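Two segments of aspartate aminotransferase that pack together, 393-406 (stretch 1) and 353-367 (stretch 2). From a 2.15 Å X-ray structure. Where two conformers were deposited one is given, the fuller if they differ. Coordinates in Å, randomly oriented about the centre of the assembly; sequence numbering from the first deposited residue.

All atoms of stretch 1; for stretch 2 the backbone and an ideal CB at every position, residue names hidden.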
# COMPACT_ATOMS: atom_id res chain seq x y z
N ALA B 393 35.63 -3.12 -5.33
CA ALA B 393 36.24 -4.25 -4.58
C ALA B 393 35.35 -5.49 -4.56
O ALA B 393 35.83 -6.57 -4.76
CB ALA B 393 36.60 -3.84 -3.14
N ALA B 394 34.03 -5.30 -4.36
CA ALA B 394 33.07 -6.42 -4.41
C ALA B 394 33.03 -7.06 -5.80
O ALA B 394 33.05 -8.26 -5.92
CB ALA B 394 31.65 -5.94 -3.98
N ALA B 395 32.98 -6.24 -6.83
CA ALA B 395 32.97 -6.72 -8.20
C ALA B 395 34.20 -7.56 -8.52
O ALA B 395 34.09 -8.57 -9.23
CB ALA B 395 32.85 -5.55 -9.18
N ARG B 396 35.37 -7.14 -8.02
CA ARG B 396 36.59 -7.91 -8.24
C ARG B 396 36.56 -9.26 -7.53
O ARG B 396 37.07 -10.25 -8.06
CB ARG B 396 37.81 -7.10 -7.82
CG ARG B 396 38.05 -5.93 -8.76
CD ARG B 396 39.39 -5.32 -8.63
NE ARG B 396 40.48 -6.29 -8.76
CZ ARG B 396 41.76 -5.97 -8.67
NH1 ARG B 396 42.13 -4.69 -8.51
NH2 ARG B 396 42.69 -6.91 -8.77
N ARG B 397 35.89 -9.32 -6.35
CA ARG B 397 35.67 -10.60 -5.67
C ARG B 397 34.72 -11.51 -6.50
O ARG B 397 34.92 -12.74 -6.55
CB ARG B 397 35.11 -10.39 -4.23
CG ARG B 397 36.03 -9.60 -3.30
CD ARG B 397 35.73 -9.85 -1.82
NE ARG B 397 34.41 -9.37 -1.42
CZ ARG B 397 34.09 -8.09 -1.19
NH1 ARG B 397 35.01 -7.10 -1.30
NH2 ARG B 397 32.84 -7.77 -0.83
N ILE B 398 33.71 -10.92 -7.15
CA ILE B 398 32.79 -11.72 -7.97
C ILE B 398 33.55 -12.42 -9.08
O ILE B 398 33.40 -13.64 -9.28
CB ILE B 398 31.67 -10.87 -8.64
CG1 ILE B 398 30.74 -10.26 -7.58
CG2 ILE B 398 30.82 -11.77 -9.62
CD1 ILE B 398 29.52 -9.44 -8.17
N VAL B 399 34.38 -11.66 -9.80
CA VAL B 399 35.07 -12.21 -10.98
C VAL B 399 36.15 -13.23 -10.57
O VAL B 399 36.25 -14.27 -11.21
CB VAL B 399 35.66 -11.13 -11.92
CG1 VAL B 399 34.53 -10.18 -12.42
CG2 VAL B 399 36.76 -10.39 -11.27
N THR B 400 36.87 -12.97 -9.46
CA THR B 400 37.77 -13.97 -8.84
C THR B 400 37.04 -15.32 -8.59
O THR B 400 37.56 -16.39 -8.97
CB THR B 400 38.34 -13.46 -7.50
OG1 THR B 400 39.07 -12.26 -7.71
CG2 THR B 400 39.27 -14.51 -6.84
N LEU B 401 35.83 -15.25 -8.04
CA LEU B 401 35.02 -16.46 -7.81
C LEU B 401 34.47 -17.06 -9.09
O LEU B 401 34.40 -18.28 -9.21
CB LEU B 401 33.90 -16.22 -6.80
CG LEU B 401 34.38 -16.09 -5.34
CD1 LEU B 401 33.23 -16.06 -4.36
CD2 LEU B 401 35.35 -17.19 -4.97
N VAL B 402 34.10 -16.22 -10.05
CA VAL B 402 33.78 -16.73 -11.39
C VAL B 402 34.97 -17.54 -11.98
O VAL B 402 34.76 -18.61 -12.53
CB VAL B 402 33.32 -15.61 -12.34
CG1 VAL B 402 33.29 -16.10 -13.81
CG2 VAL B 402 31.96 -15.11 -11.91
N GLU B 403 36.19 -17.06 -11.77
CA GLU B 403 37.38 -17.80 -12.23
C GLU B 403 37.56 -19.09 -11.45
O GLU B 403 37.83 -20.14 -12.04
CB GLU B 403 38.64 -16.93 -12.15
CG GLU B 403 38.57 -15.66 -13.10
CD GLU B 403 39.58 -14.54 -12.74
OE1 GLU B 403 40.46 -14.74 -11.84
OE2 GLU B 403 39.51 -13.46 -13.39
N ARG B 404 37.35 -19.03 -10.14
CA ARG B 404 37.54 -20.21 -9.27
C ARG B 404 36.57 -21.35 -9.62
O ARG B 404 36.93 -22.53 -9.50
CB ARG B 404 37.39 -19.83 -7.78
CG ARG B 404 37.97 -20.88 -6.81
CD ARG B 404 37.60 -20.58 -5.37
NE ARG B 404 38.32 -19.42 -4.87
CZ ARG B 404 38.24 -18.95 -3.62
NH1 ARG B 404 37.50 -19.57 -2.70
NH2 ARG B 404 38.92 -17.85 -3.28
N TYR B 405 35.35 -21.00 -10.05
CA TYR B 405 34.27 -21.99 -10.33
C TYR B 405 34.03 -22.23 -11.81
O TYR B 405 33.10 -22.93 -12.18
CB TYR B 405 32.96 -21.54 -9.67
CG TYR B 405 32.97 -21.71 -8.20
CD1 TYR B 405 32.61 -22.93 -7.61
CD2 TYR B 405 33.38 -20.69 -7.38
CE1 TYR B 405 32.65 -23.10 -6.26
CE2 TYR B 405 33.42 -20.85 -6.02
CZ TYR B 405 33.07 -22.06 -5.46
OH TYR B 405 33.10 -22.20 -4.09
N ARG B 406 34.87 -21.66 -12.67
CA ARG B 406 34.65 -21.75 -14.11
C ARG B 406 34.69 -23.23 -14.55
O ARG B 406 35.55 -23.98 -14.12
CB ARG B 406 35.72 -20.94 -14.87
CG ARG B 406 35.43 -20.76 -16.38
CD ARG B 406 36.70 -20.23 -17.14
NE ARG B 406 37.19 -18.96 -16.58
CZ ARG B 406 36.64 -17.76 -16.77
NH1 ARG B 406 35.56 -17.59 -17.55
NH2 ARG B 406 37.19 -16.69 -16.18
N UNK B 353 23.19 -21.95 -7.09
CA UNK B 353 24.23 -22.33 -6.15
C UNK B 353 25.33 -21.26 -6.13
O UNK B 353 25.82 -20.92 -5.08
CB UNK B 353 24.81 -23.70 -6.51
N UNK B 354 25.65 -20.68 -7.30
CA UNK B 354 26.68 -19.68 -7.37
C UNK B 354 26.29 -18.41 -6.61
O UNK B 354 27.13 -17.82 -5.92
CB UNK B 354 26.99 -19.35 -8.83
N UNK B 355 25.02 -18.01 -6.72
CA UNK B 355 24.50 -16.85 -5.95
C UNK B 355 24.71 -17.04 -4.43
O UNK B 355 25.16 -16.13 -3.75
CB UNK B 355 23.01 -16.65 -6.24
N UNK B 356 24.44 -18.24 -3.92
CA UNK B 356 24.70 -18.56 -2.52
C UNK B 356 26.19 -18.49 -2.20
O UNK B 356 26.58 -17.95 -1.18
CB UNK B 356 24.16 -19.95 -2.19
N UNK B 357 27.01 -18.99 -3.12
CA UNK B 357 28.46 -19.01 -2.96
C UNK B 357 29.07 -17.59 -2.96
O UNK B 357 29.98 -17.30 -2.19
CB UNK B 357 29.09 -19.85 -4.08
N UNK B 358 28.54 -16.71 -3.78
CA UNK B 358 28.96 -15.30 -3.78
C UNK B 358 28.77 -14.65 -2.41
O UNK B 358 29.62 -13.90 -1.95
CB UNK B 358 28.18 -14.52 -4.83
N UNK B 359 27.65 -14.96 -1.77
CA UNK B 359 27.35 -14.47 -0.45
C UNK B 359 28.25 -15.13 0.61
O UNK B 359 28.86 -14.45 1.44
CB UNK B 359 25.87 -14.71 -0.13
N UNK B 360 28.38 -16.46 0.54
CA UNK B 360 29.23 -17.23 1.48
C UNK B 360 30.72 -16.85 1.42
O UNK B 360 31.35 -16.61 2.45
CB UNK B 360 29.09 -18.73 1.19
N UNK B 361 31.27 -16.76 0.21
CA UNK B 361 32.73 -16.63 0.02
C UNK B 361 33.23 -15.21 -0.38
O UNK B 361 34.43 -14.98 -0.38
CB UNK B 361 33.17 -17.62 -1.06
N UNK B 362 32.31 -14.32 -0.77
CA UNK B 362 32.64 -12.92 -1.13
C UNK B 362 31.84 -11.85 -0.36
O UNK B 362 32.05 -10.65 -0.58
CB UNK B 362 32.40 -12.72 -2.63
N UNK B 363 30.93 -12.25 0.51
CA UNK B 363 30.01 -11.31 1.16
C UNK B 363 29.30 -10.40 0.16
O UNK B 363 29.15 -9.22 0.39
CB UNK B 363 30.77 -10.46 2.18
N UNK B 364 28.90 -10.96 -0.98
CA UNK B 364 28.18 -10.21 -2.01
C UNK B 364 26.78 -10.79 -2.16
O UNK B 364 26.62 -11.99 -2.35
CB UNK B 364 28.93 -10.25 -3.34
N UNK B 365 25.76 -9.94 -2.03
CA UNK B 365 24.38 -10.30 -2.42
C UNK B 365 24.12 -9.78 -3.81
O UNK B 365 24.22 -8.58 -4.03
CB UNK B 365 23.35 -9.74 -1.44
N UNK B 366 23.74 -10.68 -4.74
CA UNK B 366 23.25 -10.26 -6.07
C UNK B 366 21.93 -10.94 -6.32
O UNK B 366 21.60 -11.91 -5.63
CB UNK B 366 24.25 -10.60 -7.18
N UNK B 367 21.17 -10.45 -7.29
CA UNK B 367 19.83 -10.95 -7.50
C UNK B 367 19.84 -11.99 -8.60
O UNK B 367 20.38 -11.75 -9.67
CB UNK B 367 18.87 -9.81 -7.84

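Position 353 has an ideal CB with nothing of stretch 1 within 5.5 Å, so the contact sets no rule; it is Glu-353. At 354 the CB points sideways and stays equally remote, yet a long side chain could reach the backbone of Leu-401 and the ring of Tyr-405. A large apolar or aromatic group would suit, and Phe-354 fills the gap: its CZ lies 3.6 Å from Val-402 CG2, and its ring turns an edge toward the face of Tyr-405 in an offset edge-to-face pair, centroids 5.9 Å apart.

Positions 355 and 356 are out of reach; they are Val-355 and Lys-356. At 357 the CB points toward stretch 1, 4.7 Å from Tyr-405 OH, with the tyrosine ring beyond. Leucine, isoleucine or methionine could pack against that ring. Ile-357 does so, CG2 to Tyr-405 CE2 at 3.6 Å.

Position 358 starts sideways, 5.3 Å from Leu-401 CD1, leaving room for a branched apolar chain between Leu-401 and Ile-398. Leu-358 takes it, its CD2 4.1 Å from both Leu-401 CD1 and Ile-398 CG2. Position 359 points away and 360 sideways, without contact; they hold Arg-359 and Leu-360.

At 361 the CB faces Leu-401 CD1 at 3.7 Å, while Tyr-405 OH and Arg-404 NH1 lie farther along. An apolar stem ending in an acceptor is favoured: glutamine or glutamate. Gln-361 accepts a hydrogen bond from Tyr-405 OH at OE1, 2.6 Å, and its CB packs on Leu-401.

The CB at 362 is 3.9 Å from both Leu-401 CD1 and Arg-397 CB, so a small residue fits most simply. Ala-362 helps form the hole around Leu-401, together with Gln-361, Leu-358 and Phe-354. Ala-362 O, near the plane of the Arg-397 guanidinium, accepts hydrogen bonds from Arg-397 NE at 2.8 Å and NH2 at 3.0 Å; both use the main chain of 362, so they set no rule for its side chain.

Position 363 leaves the helix with positive phi (51°), which by itself favours glycine, though asparagine is a fair alternative; it is Gly-363.

At 364, extended backbone turns the CB toward Ile-398 CG1 (4.6 Å) and Ala-394 CB (5.1 Å): a beta-branched apolar residue suits. Val-364 places CG1 4.0 Å from Ile-398 CD1 and CG2 3.9 Å from Ala-394 CB.

At 366 the CB points toward stretch 1, 5.5 Å from Ile-398 CD1, and a modest apolar group would do; Val-366 brings CG1 to 4.1 Å from that atom. Positions 365 and 367 are out of reach, Val-365 and Thr-367.

Stretch 2 353-367: EFVKILRLQAGVVVT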
# COMPACT_ATOMS: atom_id res chain seq x y z
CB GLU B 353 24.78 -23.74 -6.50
CG GLU B 353 23.70 -24.87 -6.38
CD GLU B 353 24.13 -26.23 -6.98
OE1 GLU B 353 24.98 -26.29 -7.92
OE2 GLU B 353 23.58 -27.25 -6.51
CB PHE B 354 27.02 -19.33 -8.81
CG PHE B 354 28.26 -18.49 -8.95
CD1 PHE B 354 29.51 -19.02 -8.60
CD2 PHE B 354 28.20 -17.21 -9.44
CE1 PHE B 354 30.67 -18.25 -8.72
CE2 PHE B 354 29.37 -16.43 -9.55
CZ PHE B 354 30.60 -16.96 -9.17
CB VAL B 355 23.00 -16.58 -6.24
CG1 VAL B 355 22.41 -15.61 -5.19
CG2 VAL B 355 22.82 -16.04 -7.67
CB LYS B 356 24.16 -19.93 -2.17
CG LYS B 356 22.63 -20.02 -2.25
CD LYS B 356 22.11 -21.42 -2.04
CE LYS B 356 20.56 -21.44 -1.98
NZ LYS B 356 20.05 -22.69 -1.33
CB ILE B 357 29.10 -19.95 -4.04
CG1 ILE B 357 28.88 -21.42 -3.64
CG2 ILE B 357 30.57 -19.67 -4.24
CD1 ILE B 357 29.17 -22.41 -4.71
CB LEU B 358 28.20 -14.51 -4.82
CG LEU B 358 28.62 -14.67 -6.25
CD1 LEU B 358 27.70 -13.81 -7.14
CD2 LEU B 358 30.13 -14.29 -6.47
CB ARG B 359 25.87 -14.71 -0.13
CG ARG B 359 25.43 -14.18 1.18
CD ARG B 359 23.95 -13.97 1.21
NE ARG B 359 23.53 -13.37 2.50
CZ ARG B 359 22.97 -14.03 3.53
NH1 ARG B 359 22.70 -15.34 3.48
NH2 ARG B 359 22.64 -13.35 4.63
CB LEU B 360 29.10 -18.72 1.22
CG LEU B 360 29.40 -19.60 2.42
CD1 LEU B 360 28.15 -19.66 3.30
CD2 LEU B 360 29.85 -21.01 1.98
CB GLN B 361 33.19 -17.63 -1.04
CG GLN B 361 32.97 -19.09 -0.65
CD GLN B 361 33.82 -20.03 -1.47
OE1 GLN B 361 33.67 -20.11 -2.71
NE2 GLN B 361 34.73 -20.72 -0.81
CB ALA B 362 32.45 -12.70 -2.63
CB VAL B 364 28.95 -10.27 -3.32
CG1 VAL B 364 28.12 -9.79 -4.45
CG2 VAL B 364 30.23 -9.44 -3.21
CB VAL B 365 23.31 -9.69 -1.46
CG1 VAL B 365 21.93 -10.17 -1.84
CG2 VAL B 365 23.63 -10.00 0.04
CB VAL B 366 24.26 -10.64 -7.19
CG1 VAL B 366 25.62 -10.03 -6.91
CG2 VAL B 366 24.36 -12.18 -7.37
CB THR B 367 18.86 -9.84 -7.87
OG1 THR B 367 18.96 -8.80 -6.91
CG2 THR B 367 17.39 -10.37 -7.91
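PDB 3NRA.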